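Ribonucleoside-diphosphate reductase (Pseudomonas aeruginosa, PDB 5IM3) probably catalyses the reduction of ribonucleoside diphosphates to deoxyribonucleotides for DNA synthesis, under allosteric control by bound nucleotides such as dATP. Local coordinates at residues A[761-773]-A[865-877]. Sequence-based numbering, arbitrary orientation.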
ATOM      1  N   ILE A 761      11.886  36.894  49.052  1.00 64.08           N
ATOM      2  CA  ILE A 761      10.810  37.169  48.111  1.00 64.91           C
ATOM      3  C   ILE A 761       9.547  36.482  48.608  1.00 61.68           C
ATOM      4  O   ILE A 761       9.582  35.603  49.474  1.00 60.32           O
ATOM      5  CB  ILE A 761      11.129  36.731  46.662  1.00 64.61           C
ATOM      6  CG1 ILE A 761      11.380  35.229  46.573  1.00 65.85           C
ATOM      7  CG2 ILE A 761      12.325  37.495  46.135  1.00 68.00           C
ATOM      8  CD1 ILE A 761      11.548  34.757  45.146  1.00 66.33           C
ATOM      9  N   ARG A 762       8.422  36.902  48.038  1.00 55.66           N
ATOM     10  CA  ARG A 762       7.110  36.499  48.518  1.00 53.86           C
ATOM     11  C   ARG A 762       6.626  35.190  47.911  1.00 51.83           C
ATOM     12  O   ARG A 762       5.719  34.566  48.472  1.00 49.06           O
ATOM     13  CB  ARG A 762       6.101  37.617  48.218  1.00 52.70           C
ATOM     14  CG  ARG A 762       4.660  37.345  48.624  1.00 50.79           C
ATOM     15  CD  ARG A 762       4.504  37.152  50.121  1.00 53.39           C
ATOM     16  NE  ARG A 762       3.097  37.040  50.489  1.00 53.51           N
ATOM     17  CZ  ARG A 762       2.658  36.783  51.715  1.00 53.80           C
ATOM     18  NH1 ARG A 762       3.519  36.603  52.706  1.00 56.05           N
ATOM     19  NH2 ARG A 762       1.355  36.706  51.947  1.00 54.59           N
ATOM     20  N   ASN A 763       7.213  34.751  46.797  1.00 52.03           N
ATOM     21  CA  ASN A 763       6.669  33.640  46.030  1.00 51.61           C
ATOM     22  C   ASN A 763       7.785  32.702  45.587  1.00 51.49           C
ATOM     23  O   ASN A 763       8.813  33.153  45.073  1.00 52.98           O
ATOM     24  CB  ASN A 763       5.904  34.161  44.810  1.00 49.10           C
ATOM     25  CG  ASN A 763       4.901  35.239  45.167  1.00 50.11           C
ATOM     26  OD1 ASN A 763       5.169  36.432  45.015  1.00 50.52           O
ATOM     27  ND2 ASN A 763       3.736  34.822  45.645  1.00 49.34           N
ATOM     28  N   SER A 764       7.570  31.396  45.774  1.00 46.79           N
ATOM     29  CA  SER A 764       8.580  30.407  45.403  1.00 51.29           C
ATOM     30  C   SER A 764       8.748  30.312  43.894  1.00 47.41           C
ATOM     31  O   SER A 764       9.859  30.070  43.408  1.00 46.33           O
ATOM     32  CB  SER A 764       8.210  29.035  45.973  1.00 48.83           C
ATOM     33  OG  SER A 764       6.950  28.605  45.485  1.00 45.29           O
ATOM     34  N   ASN A 765       7.663  30.482  43.146  1.00 46.83           N
ATOM     35  CA  ASN A 765       7.692  30.517  41.694  1.00 47.51           C
ATOM     36  C   ASN A 765       6.850  31.699  41.236  1.00 50.80           C
ATOM     37  O   ASN A 765       5.845  32.042  41.869  1.00 50.00           O
ATOM     38  CB  ASN A 765       7.164  29.206  41.080  1.00 45.90           C
ATOM     39  CG  ASN A 765       8.124  28.036  41.268  1.00 45.16           C
ATOM     40  OD1 ASN A 765       8.909  27.715  40.374  1.00 45.00           O
ATOM     41  ND2 ASN A 765       8.057  27.391  42.430  1.00 42.71           N
ATOM     42  N   ILE A 766       7.269  32.330  40.136  1.00 54.46           N
ATOM     43  CA  ILE A 766       6.672  33.576  39.667  1.00 56.22           C
ATOM     44  C   ILE A 766       5.998  33.403  38.311  1.00 56.01           C
ATOM     45  O   ILE A 766       4.868  33.856  38.104  1.00 54.79           O
ATOM     46  CB  ILE A 766       7.715  34.712  39.601  1.00 58.92           C
ATOM     47  CG1 ILE A 766       8.614  34.744  40.842  1.00 59.07           C
ATOM     48  CG2 ILE A 766       7.000  36.044  39.443  1.00 59.21           C
ATOM     49  CD1 ILE A 766       7.932  35.230  42.077  1.00 60.71           C
ATOM     50  N   MET A 767       6.688  32.771  37.363  1.00 56.63           N
ATOM     51  CA  MET A 767       6.326  32.853  35.955  1.00 57.45           C
ATOM     52  C   MET A 767       6.000  31.484  35.376  1.00 55.18           C
ATOM     53  O   MET A 767       6.644  30.483  35.703  1.00 54.58           O
ATOM     54  CB  MET A 767       7.458  33.482  35.155  1.00 61.47           C
ATOM     55  CG  MET A 767       7.894  34.827  35.692  1.00 65.66           C
ATOM     56  SD  MET A 767       9.502  35.292  35.057  1.00 69.27           S
ATOM     57  CE  MET A 767       9.079  35.636  33.352  1.00 70.03           C
ATOM     58  N   ALA A 768       4.996  31.464  34.502  1.00 50.08           N
ATOM     59  CA  ALA A 768       4.637  30.283  33.731  1.00 48.79           C
ATOM     60  C   ALA A 768       3.748  30.740  32.586  1.00 45.34           C
ATOM     61  O   ALA A 768       2.826  31.531  32.802  1.00 44.68           O
ATOM     62  CB  ALA A 768       3.917  29.247  34.599  1.00 46.49           C
ATOM     63  N   ILE A 769       4.030  30.259  31.379  1.00 40.11           N
ATOM     64  CA  ILE A 769       3.268  30.631  30.191  1.00 41.75           C
ATOM     65  C   ILE A 769       2.291  29.495  29.914  1.00 41.28           C
ATOM     66  O   ILE A 769       2.668  28.438  29.404  1.00 41.42           O
ATOM     67  CB  ILE A 769       4.175  30.912  28.989  1.00 43.01           C
ATOM     68  CG1 ILE A 769       5.132  32.064  29.302  1.00 42.21           C
ATOM     69  CG2 ILE A 769       3.336  31.250  27.759  1.00 40.97           C
ATOM     70  CD1 ILE A 769       6.150  32.333  28.198  1.00 46.34           C
ATOM     71  N   ALA A 770       1.032  29.723  30.245  1.00 46.20           N
ATOM     72  CA  ALA A 770      -0.046  28.771  30.069  1.00 46.12           C
ATOM     73  C   ALA A 770      -0.887  29.138  28.857  1.00 47.56           C
ATOM     74  O   ALA A 770      -0.817  30.266  28.360  1.00 48.86           O
ATOM     75  CB  ALA A 770      -0.932  28.744  31.318  1.00 46.71           C
ATOM     76  N   PRO A 771      -1.692  28.207  28.345  1.00 45.29           N
ATOM     77  CA  PRO A 771      -2.644  28.574  27.292  1.00 47.37           C
ATOM     78  C   PRO A 771      -3.591  29.656  27.787  1.00 47.56           C
ATOM     79  O   PRO A 771      -3.845  29.787  28.987  1.00 49.29           O
ATOM     80  CB  PRO A 771      -3.381  27.260  27.001  1.00 45.31           C
ATOM     81  CG  PRO A 771      -2.434  26.190  27.456  1.00 44.54           C
ATOM     82  CD  PRO A 771      -1.738  26.768  28.648  1.00 44.74           C
ATOM     83  N   THR A 772      -4.109  30.445  26.846  1.00 46.80           N
ATOM     84  CA  THR A 772      -4.916  31.620  27.164  1.00 48.94           C
ATOM     85  C   THR A 772      -6.120  31.704  26.241  1.00 51.28           C
ATOM     86  O   THR A 772      -6.519  32.795  25.817  1.00 48.94           O
ATOM     87  CB  THR A 772      -4.093  32.902  27.054  1.00 49.28           C
ATOM     88  OG1 THR A 772      -3.702  33.097  25.690  1.00 50.68           O
ATOM     89  CG2 THR A 772      -2.852  32.837  27.934  1.00 48.21           C
ATOM     90  N   ALA A 773      -6.708  30.552  25.911  1.00 57.36           N
ATOM     91  CA  ALA A 773      -7.805  30.500  24.949  1.00 58.76           C
ATOM     92  C   ALA A 773      -8.841  31.591  25.207  1.00 59.57           C
ATOM     93  O   ALA A 773      -9.060  32.474  24.371  1.00 59.73           O
ATOM     94  CB  ALA A 773      -8.460  29.118  24.995  1.00 60.91           C
ATOM     95  N   ARG A 865      14.875  30.430  24.586  1.00 55.75           N
ATOM     96  CA  ARG A 865      15.386  31.659  25.179  1.00 60.36           C
ATOM     97  C   ARG A 865      14.414  32.253  26.186  1.00 59.52           C
ATOM     98  O   ARG A 865      14.846  32.910  27.140  1.00 60.55           O
ATOM     99  CB  ARG A 865      15.707  32.678  24.090  1.00 64.70           C
ATOM    100  CG  ARG A 865      17.041  32.422  23.421  1.00 67.03           C
ATOM    101  CD  ARG A 865      16.953  32.747  21.962  1.00 68.87           C
ATOM    102  NE  ARG A 865      18.185  32.456  21.240  1.00 72.93           N
ATOM    103  CZ  ARG A 865      19.203  33.301  21.119  1.00 75.58           C
ATOM    104  NH1 ARG A 865      19.156  34.497  21.691  1.00 75.77           N
ATOM    105  NH2 ARG A 865      20.280  32.943  20.432  1.00 78.49           N
ATOM    106  N   ARG A 866      13.111  32.046  25.998  1.00 60.39           N
ATOM    107  CA  ARG A 866      12.160  32.456  27.024  1.00 61.61           C
ATOM    108  C   ARG A 866      12.365  31.647  28.298  1.00 59.04           C
ATOM    109  O   ARG A 866      12.271  32.186  29.406  1.00 58.74           O
ATOM    110  CB  ARG A 866      10.728  32.305  26.510  1.00 60.18           C
ATOM    111  CG  ARG A 866      10.312  33.391  25.528  1.00 63.16           C
ATOM    112  CD  ARG A 866       8.835  33.291  25.180  1.00 62.14           C
ATOM    113  NE  ARG A 866       8.548  32.063  24.442  1.00 64.98           N
ATOM    114  CZ  ARG A 866       8.482  31.975  23.117  1.00 64.93           C
ATOM    115  NH1 ARG A 866       8.667  33.047  22.356  1.00 67.82           N
ATOM    116  NH2 ARG A 866       8.224  30.806  22.549  1.00 64.12           N
ATOM    117  N   GLN A 867      12.676  30.357  28.153  1.00 56.00           N
ATOM    118  CA  GLN A 867      12.847  29.479  29.304  1.00 55.83           C
ATOM    119  C   GLN A 867      14.058  29.849  30.151  1.00 56.59           C
ATOM    120  O   GLN A 867      14.162  29.387  31.291  1.00 57.61           O
ATOM    121  CB  GLN A 867      12.972  28.026  28.835  1.00 54.53           C
ATOM    122  CG  GLN A 867      12.889  26.992  29.953  1.00 54.05           C
ATOM    123  CD  GLN A 867      11.632  27.133  30.789  1.00 52.70           C
ATOM    124  OE1 GLN A 867      10.538  26.780  30.351  1.00 50.61           O
ATOM    125  NE2 GLN A 867      11.783  27.657  32.001  1.00 54.35           N
ATOM    126  N   LYS A 868      14.976  30.663  29.628  1.00 60.87           N
ATOM    127  CA  LYS A 868      16.127  31.069  30.428  1.00 63.27           C
ATOM    128  C   LYS A 868      15.710  31.939  31.599  1.00 61.99           C
ATOM    129  O   LYS A 868      16.406  31.983  32.620  1.00 62.43           O
ATOM    130  CB  LYS A 868      17.126  31.836  29.576  1.00 64.28           C
ATOM    131  CG  LYS A 868      17.411  31.212  28.235  1.00 64.45           C
ATOM    132  CD  LYS A 868      18.520  31.956  27.507  1.00 67.01           C
ATOM    133  CE  LYS A 868      18.238  33.449  27.376  1.00 69.50           C
ATOM    134  NZ  LYS A 868      19.357  34.167  26.713  1.00 73.65           N
ATOM    135  N   TRP A 869      14.594  32.649  31.464  1.00 59.68           N
ATOM    136  CA  TRP A 869      14.156  33.611  32.459  1.00 61.26           C
ATOM    137  C   TRP A 869      12.964  33.130  33.271  1.00 60.34           C
ATOM    138  O   TRP A 869      12.670  33.717  34.318  1.00 64.07           O
ATOM    139  CB  TRP A 869      13.808  34.934  31.768  1.00 60.15           C
ATOM    140  CG  TRP A 869      14.861  35.367  30.792  1.00 59.92           C
ATOM    141  CD1 TRP A 869      14.790  35.318  29.429  1.00 58.64           C
ATOM    142  CD2 TRP A 869      16.153  35.898  31.107  1.00 61.37           C
ATOM    143  NE1 TRP A 869      15.954  35.794  28.877  1.00 60.62           N
ATOM    144  CE2 TRP A 869      16.809  36.153  29.886  1.00 63.74           C
ATOM    145  CE3 TRP A 869      16.819  36.182  32.301  1.00 63.67           C
ATOM    146  CZ2 TRP A 869      18.094  36.687  29.826  1.00 67.28           C
ATOM    147  CZ3 TRP A 869      18.096  36.712  32.240  1.00 67.79           C
ATOM    148  CH2 TRP A 869      18.719  36.956  31.011  1.00 69.07           C
ATOM    149  N   ILE A 870      12.283  32.084  32.826  1.00 53.07           N
ATOM    150  CA  ILE A 870      11.096  31.576  33.495  1.00 52.67           C
ATOM    151  C   ILE A 870      11.528  30.536  34.523  1.00 53.47           C
ATOM    152  O   ILE A 870      12.343  29.653  34.222  1.00 50.76           O
ATOM    153  CB  ILE A 870      10.112  30.984  32.471  1.00 51.15           C
ATOM    154  CG1 ILE A 870       9.675  32.072  31.482  1.00 50.97           C
ATOM    155  CG2 ILE A 870       8.904  30.365  33.163  1.00 50.97           C
ATOM    156  CD1 ILE A 870       8.892  31.562  30.291  1.00 50.36           C
ATOM    157  N   ASP A 871      10.999  30.648  35.744  1.00 55.41           N
ATOM    158  CA  ASP A 871      11.346  29.676  36.779  1.00 56.28           C
ATOM    159  C   ASP A 871      10.544  28.386  36.652  1.00 51.13           C
ATOM    160  O   ASP A 871      11.038  27.326  37.046  1.00 50.01           O
ATOM    161  CB  ASP A 871      11.169  30.276  38.181  1.00 57.90           C
ATOM    162  CG  ASP A 871       9.911  31.113  38.319  1.00 60.10           C
ATOM    163  OD1 ASP A 871       9.069  31.102  37.400  1.00 60.51           O
ATOM    164  OD2 ASP A 871       9.767  31.788  39.357  1.00 63.64           O
ATOM    165  N   GLN A 872       9.339  28.438  36.101  1.00 51.53           N
ATOM    166  CA  GLN A 872       8.557  27.243  35.806  1.00 49.26           C
ATOM    167  C   GLN A 872       8.767  26.874  34.335  1.00 46.17           C
ATOM    168  O   GLN A 872       9.927  26.790  33.921  1.00 47.81           O
ATOM    169  CB  GLN A 872       7.102  27.468  36.214  1.00 50.27           C
ATOM    170  CG  GLN A 872       6.915  27.898  37.657  1.00 52.35           C
ATOM    171  CD  GLN A 872       5.521  27.598  38.172  1.00 51.31           C
ATOM    172  OE1 GLN A 872       5.066  26.453  38.141  1.00 49.48           O
ATOM    173  NE2 GLN A 872       4.833  28.628  38.642  1.00 52.45           N
ATOM    174  N   ALA A 873       7.729  26.651  33.536  1.00 42.54           N
ATOM    175  CA  ALA A 873       7.892  26.214  32.152  1.00 43.60           C
ATOM    176  C   ALA A 873       6.920  27.007  31.280  1.00 43.55           C
ATOM    177  O   ALA A 873       6.437  28.080  31.660  1.00 40.84           O
ATOM    178  CB  ALA A 873       7.695  24.694  32.052  1.00 40.93           C
ATOM    179  N   GLN A 874       6.632  26.489  30.085  1.00 47.32           N
ATOM    180  CA  GLN A 874       5.707  27.138  29.166  1.00 50.20           C
ATOM    181  C   GLN A 874       5.046  26.088  28.286  1.00 48.84           C
ATOM    182  O   GLN A 874       5.706  25.158  27.813  1.00 52.32           O
ATOM    183  CB  GLN A 874       6.426  28.181  28.297  1.00 56.52           C
ATOM    184  CG  GLN A 874       7.635  27.654  27.550  1.00 57.42           C
ATOM    185  CD  GLN A 874       8.512  28.764  26.996  1.00 61.13           C
ATOM    186  OE1 GLN A 874       8.057  29.608  26.220  1.00 61.61           O
ATOM    187  NE2 GLN A 874       9.778  28.770  27.399  1.00 63.13           N
ATOM    188  N   SER A 875       3.739  26.243  28.077  1.00 43.49           N
ATOM    189  CA  SER A 875       2.996  25.338  27.207  1.00 42.33           C
ATOM    190  C   SER A 875       3.386  25.587  25.756  1.00 43.94           C
ATOM    191  O   SER A 875       3.133  26.669  25.214  1.00 45.66           O
ATOM    192  CB  SER A 875       1.496  25.534  27.399  1.00 39.84           C
ATOM    193  OG  SER A 875       1.129  25.279  28.736  1.00 41.12           O
ATOM    194  N   LEU A 876       3.992  24.588  25.125  1.00 45.82           N
ATOM    195  CA  LEU A 876       4.612  24.752  23.813  1.00 47.73           C
ATOM    196  C   LEU A 876       4.014  23.747  22.837  1.00 47.98           C
ATOM    197  O   LEU A 876       4.440  22.589  22.791  1.00 47.26           O
ATOM    198  CB  LEU A 876       6.123  24.582  23.907  1.00 48.18           C
ATOM    199  CG  LEU A 876       6.889  24.893  22.620  1.00 51.43           C
ATOM    200  CD1 LEU A 876       6.727  26.359  22.235  1.00 50.25           C
ATOM    201  CD2 LEU A 876       8.356  24.537  22.782  1.00 52.04           C
ATOM    202  N   ASN A 877       3.039  24.188  22.050  1.00 49.50           N
ATOM    203  CA  ASN A 877       2.564  23.391  20.932  1.00 50.77           C
ATOM    204  C   ASN A 877       3.554  23.482  19.780  1.00 50.19           C
ATOM    205  O   ASN A 877       4.140  24.538  19.527  1.00 49.76           O
ATOM    206  CB  ASN A 877       1.185  23.863  20.482  1.00 52.10           C
ATOM    207  CG  ASN A 877       0.121  23.604  21.520  1.00 53.91           C
ATOM    208  OD1 ASN A 877       0.117  22.563  22.177  1.00 53.85           O
ATOM    209  ND2 ASN A 877      -0.781  24.560  21.689  1.00 55.47           N
TER
HETATM  210  O   HOH W   1      10.277  25.659  39.068  1.00 47.23           O
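Ile769 and Gln874 form a single parallel bridge: Ile769 N donates to Ala873 O (3.3 Å), and Ser875 N returns a short, nearly straight bond to Ile769 O (2.8 Å). Just before the bridge along both segments, Asp871 stands in for a backbone partner. Its carboxylate, placed between the backbone N and carbonyl carbon (chi1 42°), accepts Ile766 N at OD2 (2.7 Å), on the syn side but tilted 24° out of the carboxylate plane, and Met767 N at OD1 (2.9 Å) through the syn lone pair; a short acid with two equivalent acceptors is well suited here. Beta-branched Ile769 and Ile870 cross at about a right angle, CD1 against CD1 at 3.5 Å, while Ile769 CB lies alongside Gln874 CB. Arg866 NE donates to Gln874 OE1 (3.1 Å), which lies in the guanidinium plane, tying the bridged residue back within its own segment. Compact Ser875 lets Pro771 CD approach its OG, which bonds to Cys587 O. Ile766 and Ala768 also pair with Leu660 of strand 659-663, so 761-773 runs between that strand and 865-877, consistent with the ten-stranded alpha-beta barrel. Two N-H donors gripping one buried carboxylate would probably stabilise its negative charge and fix its rotation.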